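Glycosyl hydrolase family 26 (Bacteroides ovatus, PDB 4ZXO) probably hydrolyses internal beta-1,4-mannosidic linkages of galactomannan as an endo-acting beta-mannanase with a TIM-barrel fold. Local coordinates at residues 274-278 and 279-283. Residues are numbered along the deposited sequence; the frame is centred on the assembly and turned at random.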
# COMPACT_ATOMS: atom_id res chain seq x y z
N GLU A 274 -5.88 -4.95 -15.40
CA GLU A 274 -5.44 -3.83 -16.22
C GLU A 274 -6.45 -3.48 -17.35
O GLU A 274 -6.84 -4.36 -18.16
CB GLU A 274 -4.04 -4.13 -16.79
CG GLU A 274 -3.49 -2.95 -17.50
CD GLU A 274 -2.18 -3.23 -18.18
OE1 GLU A 274 -1.96 -4.38 -18.64
OE2 GLU A 274 -1.35 -2.30 -18.25
N GLY A 275 -6.87 -2.20 -17.43
CA GLY A 275 -7.80 -1.79 -18.46
C GLY A 275 -9.23 -2.25 -18.25
O GLY A 275 -10.06 -2.06 -19.15
N ILE A 276 -9.49 -2.85 -17.07
CA ILE A 276 -10.75 -3.53 -16.72
C ILE A 276 -11.68 -3.79 -17.90
O ILE A 276 -12.77 -3.19 -18.00
CB ILE A 276 -11.57 -2.72 -15.64
CG1 ILE A 276 -10.65 -2.06 -14.62
CG2 ILE A 276 -12.46 -3.70 -14.89
CD1 ILE A 276 -10.78 -0.54 -14.57
N PRO A 277 -11.27 -4.70 -18.80
CA PRO A 277 -12.06 -4.90 -20.03
C PRO A 277 -13.35 -5.66 -19.76
O PRO A 277 -14.20 -5.74 -20.65
CB PRO A 277 -11.16 -5.76 -20.90
CG PRO A 277 -9.85 -5.91 -20.21
CD PRO A 277 -9.98 -5.41 -18.82
N ASP A 278 -13.45 -6.26 -18.57
CA ASP A 278 -14.62 -7.01 -18.14
C ASP A 278 -15.57 -6.04 -17.52
O ASP A 278 -15.26 -5.47 -16.46
CB ASP A 278 -14.18 -8.06 -17.11
CG ASP A 278 -15.33 -8.85 -16.50
OD1 ASP A 278 -16.51 -8.58 -16.79
OD2 ASP A 278 -15.02 -9.78 -15.71
N SER A 279 -16.71 -5.83 -18.18
CA SER A 279 -17.62 -4.78 -17.77
C SER A 279 -18.27 -5.08 -16.40
O SER A 279 -18.87 -4.16 -15.76
CB SER A 279 -18.67 -4.57 -18.84
OG SER A 279 -19.55 -5.68 -18.90
N LEU A 280 -18.16 -6.34 -15.94
CA LEU A 280 -18.74 -6.77 -14.66
C LEU A 280 -17.67 -7.20 -13.69
O LEU A 280 -17.93 -8.01 -12.81
CB LEU A 280 -19.72 -7.93 -14.87
CG LEU A 280 -20.94 -7.62 -15.74
CD1 LEU A 280 -21.78 -8.85 -15.91
CD2 LEU A 280 -21.76 -6.53 -15.08
N TRP A 281 -16.46 -6.66 -13.84
CA TRP A 281 -15.35 -7.17 -13.00
C TRP A 281 -15.57 -6.96 -11.53
O TRP A 281 -15.28 -7.85 -10.72
CB TRP A 281 -14.01 -6.53 -13.38
CG TRP A 281 -12.84 -7.23 -12.73
CD1 TRP A 281 -12.36 -8.46 -13.04
CD2 TRP A 281 -12.03 -6.74 -11.67
NE1 TRP A 281 -11.31 -8.78 -12.25
CE2 TRP A 281 -11.07 -7.74 -11.39
CE3 TRP A 281 -12.03 -5.55 -10.91
CZ2 TRP A 281 -10.11 -7.60 -10.38
CZ3 TRP A 281 -11.02 -5.40 -9.90
CH2 TRP A 281 -10.08 -6.43 -9.67
N TRP A 282 -16.09 -5.79 -11.17
CA TRP A 282 -16.18 -5.39 -9.75
C TRP A 282 -17.15 -6.26 -8.96
O TRP A 282 -16.79 -6.78 -7.89
CB TRP A 282 -16.59 -3.91 -9.66
CG TRP A 282 -15.63 -3.05 -10.41
CD1 TRP A 282 -15.77 -2.57 -11.68
CD2 TRP A 282 -14.33 -2.67 -9.97
NE1 TRP A 282 -14.62 -1.89 -12.06
CE2 TRP A 282 -13.74 -1.90 -11.01
CE3 TRP A 282 -13.63 -2.85 -8.78
CZ2 TRP A 282 -12.45 -1.39 -10.93
CZ3 TRP A 282 -12.35 -2.31 -8.68
CH2 TRP A 282 -11.78 -1.58 -9.76
N THR A 283 -18.39 -6.42 -9.46
CA THR A 283 -19.35 -7.26 -8.74
C THR A 283 -19.29 -8.69 -9.14
O THR A 283 -19.74 -9.57 -8.39
CB THR A 283 -20.83 -6.81 -8.94
OG1 THR A 283 -21.21 -6.91 -10.33
CG2 THR A 283 -20.97 -5.36 -8.46
O HOH W 1 -17.12 -6.92 -20.78
O HOH W 2 -16.67 -10.46 -13.73
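Asp-278 OD1 accepts the backbone N-H of Leu-280 at 2.9 Å, a fairly straight bond that reaches the carboxylate from above its plane. The aspartate can fold back in this way because CG stands anti to its own backbone N (chi1 176°), which carries the carboxylate alongside the chain that follows. This is an Asx turn, and a type I beta turn from Asp-278 to Trp-281 overlaps it: Trp-281 N binds Asp-278 O at 3.1 Å. Side chain and main chain of one residue thus engage successive amides where the helix begins, with Leu-280 at the N-cap. Water 2 donates to Asp-278 OD2 at 2.7 Å and, weakly, to Leu-280 O, while water 1 links Pro-277 O to Ser-279 N.

On the N-terminal side of the turn, Ile-276 lays CG2 against Trp-281 CB (3.6 Å) and CD1 near Trp-282 CZ2 (4.1 Å), crossing both side chains at about a right angle. Each indole N-H has a partner beyond the turn: Trp-281 NE1 with Gln-238 OE1 and Trp-282 NE1 with Ser-320 OG. The turn leads from the loop after barrel strand 266-271 into helix 281-290, where Trp-282 meets Phe-324 edge-to-face on helix 321-328.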